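Local coordinates for amidohydrolase family protein (Acinetobacter baumannii, PDB 4I6K) that is probably a 2-pyrone-4,6-dicarboxylic acid hydrolase, a member of the amidohydrolase family that would open the lactone ring of its substrate, at residues C27-D39 with P49-L62. Numbering follows the deposited sequence.
Sequences CIDTHAHVFSTQD and PDYEATVQSFISHL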
# COMPACT_ATOMS: atom_id res chain seq x y z
N CYS A 27 4.82 -4.75 -15.98
CA CYS A 27 5.24 -5.30 -14.70
C CYS A 27 5.46 -4.22 -13.65
O CYS A 27 6.39 -3.41 -13.75
CB CYS A 27 6.52 -6.12 -14.89
SG CYS A 27 6.85 -7.29 -13.56
N ILE A 28 4.60 -4.23 -12.63
CA ILE A 28 4.43 -3.08 -11.75
C ILE A 28 4.64 -3.40 -10.26
O ILE A 28 4.02 -4.32 -9.72
CB ILE A 28 3.05 -2.46 -11.98
CG1 ILE A 28 2.81 -2.28 -13.49
CG2 ILE A 28 2.89 -1.14 -11.23
CD1 ILE A 28 1.53 -1.55 -13.84
N ASP A 29 5.52 -2.64 -9.62
CA ASP A 29 5.74 -2.74 -8.17
C ASP A 29 4.96 -1.62 -7.49
O ASP A 29 5.29 -0.44 -7.63
CB ASP A 29 7.23 -2.62 -7.84
CG ASP A 29 7.51 -2.62 -6.34
OD1 ASP A 29 8.69 -2.73 -5.94
OD2 ASP A 29 6.53 -2.52 -5.56
N THR A 30 3.92 -1.99 -6.74
CA THR A 30 2.96 -0.99 -6.26
C THR A 30 3.20 -0.48 -4.84
O THR A 30 2.33 0.17 -4.27
CB THR A 30 1.51 -1.49 -6.38
OG1 THR A 30 1.25 -2.51 -5.41
CG2 THR A 30 1.24 -2.03 -7.78
N HIS A 31 4.37 -0.76 -4.27
CA HIS A 31 4.62 -0.33 -2.91
C HIS A 31 6.10 -0.24 -2.56
O HIS A 31 6.72 -1.23 -2.17
CB HIS A 31 3.90 -1.26 -1.93
CG HIS A 31 3.56 -0.61 -0.63
ND1 HIS A 31 2.31 -0.07 -0.38
CD2 HIS A 31 4.29 -0.40 0.49
CE1 HIS A 31 2.29 0.43 0.84
NE2 HIS A 31 3.48 0.25 1.39
N ALA A 32 6.66 0.95 -2.71
CA ALA A 32 8.00 1.23 -2.21
C ALA A 32 8.02 2.64 -1.65
O ALA A 32 7.05 3.41 -1.83
CB ALA A 32 9.02 1.07 -3.33
N HIS A 33 9.11 2.98 -0.97
CA HIS A 33 9.24 4.32 -0.40
C HIS A 33 10.62 4.87 -0.74
O HIS A 33 11.59 4.13 -0.73
CB HIS A 33 9.10 4.27 1.12
CG HIS A 33 7.88 3.56 1.61
ND1 HIS A 33 6.64 4.16 1.70
CD2 HIS A 33 7.71 2.30 2.09
CE1 HIS A 33 5.77 3.30 2.20
NE2 HIS A 33 6.39 2.16 2.44
N VAL A 34 10.70 6.15 -1.08
CA VAL A 34 12.00 6.80 -1.15
C VAL A 34 12.06 7.79 -0.01
O VAL A 34 11.04 8.31 0.43
CB VAL A 34 12.23 7.58 -2.46
CG1 VAL A 34 12.38 6.62 -3.62
CG2 VAL A 34 11.11 8.58 -2.69
N PHE A 35 13.28 8.05 0.46
CA PHE A 35 13.52 9.06 1.49
C PHE A 35 15.03 9.21 1.70
O PHE A 35 15.82 8.37 1.25
CB PHE A 35 12.82 8.70 2.81
CG PHE A 35 13.23 7.37 3.35
CD1 PHE A 35 14.45 7.22 4.00
CD2 PHE A 35 12.42 6.25 3.18
CE1 PHE A 35 14.85 5.98 4.49
CE2 PHE A 35 12.82 5.00 3.67
CZ PHE A 35 14.03 4.87 4.32
N SER A 36 15.40 10.29 2.39
CA SER A 36 16.79 10.64 2.63
C SER A 36 16.93 11.15 4.05
O SER A 36 15.94 11.53 4.66
CB SER A 36 17.22 11.75 1.69
OG SER A 36 17.93 12.74 2.41
N THR A 37 18.15 11.20 4.56
CA THR A 37 18.34 11.65 5.93
C THR A 37 18.24 13.16 6.00
O THR A 37 18.14 13.74 7.08
CB THR A 37 19.66 11.17 6.53
OG1 THR A 37 20.04 9.93 5.92
CG2 THR A 37 19.50 10.95 8.02
N GLN A 38 18.23 13.80 4.84
CA GLN A 38 18.00 15.23 4.74
C GLN A 38 16.53 15.58 4.98
O GLN A 38 16.20 16.67 5.44
CB GLN A 38 18.44 15.74 3.36
CG GLN A 38 19.93 15.54 3.11
CD GLN A 38 20.31 15.71 1.65
OE1 GLN A 38 19.75 15.05 0.77
NE2 GLN A 38 21.28 16.58 1.39
N ASP A 39 15.64 14.65 4.67
CA ASP A 39 14.21 14.83 4.93
C ASP A 39 13.94 14.89 6.44
O ASP A 39 14.61 14.22 7.21
CB ASP A 39 13.39 13.70 4.29
CG ASP A 39 13.64 13.59 2.80
OD1 ASP A 39 13.57 12.47 2.26
OD2 ASP A 39 13.92 14.62 2.16
N PRO A 49 14.69 5.92 9.94
CA PRO A 49 15.75 5.18 9.26
C PRO A 49 17.00 6.05 9.11
O PRO A 49 16.88 7.27 8.99
CB PRO A 49 15.14 4.87 7.89
CG PRO A 49 13.67 5.18 8.02
CD PRO A 49 13.56 6.21 9.05
N ASP A 50 18.17 5.43 9.10
CA ASP A 50 19.45 6.15 9.07
C ASP A 50 20.24 5.83 7.81
O ASP A 50 21.42 5.50 7.86
CB ASP A 50 20.28 5.78 10.30
CG ASP A 50 21.59 6.54 10.38
OD1 ASP A 50 21.65 7.69 9.88
OD2 ASP A 50 22.56 5.98 10.94
N TYR A 51 19.57 5.91 6.67
CA TYR A 51 20.24 5.60 5.41
C TYR A 51 19.49 6.28 4.29
O TYR A 51 18.43 6.85 4.50
CB TYR A 51 20.32 4.08 5.18
CG TYR A 51 19.00 3.35 5.28
CD1 TYR A 51 18.21 3.15 4.15
CD2 TYR A 51 18.54 2.86 6.49
CE1 TYR A 51 16.99 2.49 4.23
CE2 TYR A 51 17.33 2.20 6.59
CZ TYR A 51 16.56 2.02 5.45
OH TYR A 51 15.36 1.36 5.54
N GLU A 52 20.07 6.23 3.09
CA GLU A 52 19.49 6.85 1.91
C GLU A 52 18.65 5.83 1.15
O GLU A 52 19.14 4.74 0.85
CB GLU A 52 20.61 7.36 1.00
CG GLU A 52 20.83 8.86 1.02
CD GLU A 52 20.50 9.50 2.35
OE1 GLU A 52 21.15 9.15 3.36
OE2 GLU A 52 19.59 10.36 2.38
N ALA A 53 17.39 6.16 0.85
CA ALA A 53 16.57 5.31 -0.03
C ALA A 53 16.15 6.10 -1.27
O ALA A 53 15.07 6.68 -1.30
CB ALA A 53 15.34 4.77 0.73
N THR A 54 17.01 6.10 -2.30
CA THR A 54 16.87 7.02 -3.43
C THR A 54 16.03 6.47 -4.57
O THR A 54 15.93 5.24 -4.76
CB THR A 54 18.25 7.37 -4.03
OG1 THR A 54 18.87 6.18 -4.52
CG2 THR A 54 19.14 8.01 -3.00
N VAL A 55 15.44 7.38 -5.36
CA VAL A 55 14.69 6.96 -6.54
C VAL A 55 15.63 6.17 -7.40
O VAL A 55 15.28 5.14 -7.99
CB VAL A 55 14.20 8.13 -7.37
CG1 VAL A 55 12.97 7.72 -8.17
CG2 VAL A 55 13.88 9.30 -6.49
N GLN A 56 16.85 6.68 -7.47
CA GLN A 56 17.91 6.05 -8.23
C GLN A 56 18.02 4.58 -7.85
O GLN A 56 17.88 3.69 -8.70
CB GLN A 56 19.23 6.79 -7.96
CG GLN A 56 20.47 6.12 -8.49
CD GLN A 56 20.61 6.29 -9.99
OE1 GLN A 56 21.41 5.61 -10.63
NE2 GLN A 56 19.82 7.20 -10.55
N SER A 57 18.26 4.31 -6.58
CA SER A 57 18.34 2.94 -6.11
C SER A 57 17.07 2.16 -6.47
O SER A 57 17.13 1.02 -6.92
CB SER A 57 18.60 2.90 -4.60
OG SER A 57 18.85 1.58 -4.17
N PHE A 58 15.91 2.79 -6.28
CA PHE A 58 14.64 2.12 -6.53
C PHE A 58 14.42 1.80 -8.01
O PHE A 58 14.07 0.67 -8.35
CB PHE A 58 13.48 2.94 -5.97
CG PHE A 58 12.14 2.34 -6.26
CD1 PHE A 58 11.85 1.04 -5.89
CD2 PHE A 58 11.16 3.08 -6.90
CE1 PHE A 58 10.62 0.49 -6.17
CE2 PHE A 58 9.92 2.53 -7.19
CZ PHE A 58 9.65 1.24 -6.82
N ILE A 59 14.61 2.78 -8.88
CA ILE A 59 14.50 2.54 -10.31
C ILE A 59 15.53 1.51 -10.73
O ILE A 59 15.31 0.75 -11.68
CB ILE A 59 14.70 3.83 -11.16
CG1 ILE A 59 13.35 4.47 -11.51
CG2 ILE A 59 15.36 3.49 -12.48
CD1 ILE A 59 12.51 4.83 -10.34
N SER A 60 16.65 1.46 -10.02
CA SER A 60 17.68 0.48 -10.34
C SER A 60 17.21 -0.96 -10.08
O SER A 60 17.54 -1.87 -10.83
CB SER A 60 18.95 0.76 -9.55
OG SER A 60 19.95 -0.15 -9.94
N HIS A 61 16.45 -1.16 -9.01
CA HIS A 61 15.89 -2.48 -8.73
C HIS A 61 14.79 -2.87 -9.73
O HIS A 61 14.68 -4.03 -10.10
CB HIS A 61 15.34 -2.54 -7.31
CG HIS A 61 16.41 -2.51 -6.26
ND1 HIS A 61 16.60 -1.43 -5.42
CD2 HIS A 61 17.35 -3.42 -5.92
CE1 HIS A 61 17.60 -1.68 -4.60
NE2 HIS A 61 18.07 -2.88 -4.88
N LEU A 62 13.98 -1.89 -10.14
CA LEU A 62 12.95 -2.13 -11.15
C LEU A 62 13.60 -2.60 -12.44
O LEU A 62 13.17 -3.58 -13.04
CB LEU A 62 12.13 -0.86 -11.40
CG LEU A 62 11.32 -0.28 -10.24
CD1 LEU A 62 10.38 0.82 -10.74
CD2 LEU A 62 10.54 -1.37 -9.54
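The F35 ring carries A53 CB over the centre of one face, a CH-pi contact with CB 3.8 Å from the ring centroid, while Y51 OH lies at its edge, in plane. P49 comes obliquely, its CB 3.6 Å from F35 CE1. The F35 and Y51 rings meet obliquely, planes 58° apart, F35 CE1 lying over a face of Y51; Y51 OH is engaged by E255. Nearer the strand, the F58 ring takes A32 CB on one face, 3.3 Å from F58 CE1; L62 CG lies over the opposite face, offset toward the rim, and D29 OD1, hydrogen-bonded to Y260 and S247, sits at the edge. With CG anti to the backbone N (chi1 177°), F58 reaches from the helix to the strand.

Backbones pair at one antiparallel hydrogen-bonded bridge: A53 N gives to F35 O (2.7 Å) and F35 N to A53 O (2.9 Å). T37 OG1 donates to the syn lone pair of E52 OE1, 2.9 Å away.

H31 and H33 form an H-A-H sequence consistent with the HxH signature of the amidohydrolase superfamily. H31 NE2 hydrogen-bonds to a bound citrate, probably from the crystallisation liquor; H33 NE2 does so weakly, its ND1 bonding to V73 O. The contact joins strand 28-32 to helix 55-64 in the first beta-alpha-beta unit of the family's usual (beta/alpha)8 barrel: V34 and F58 pack on L72 of strand 69-73, V34 and V55 on A88 of helix 83-91.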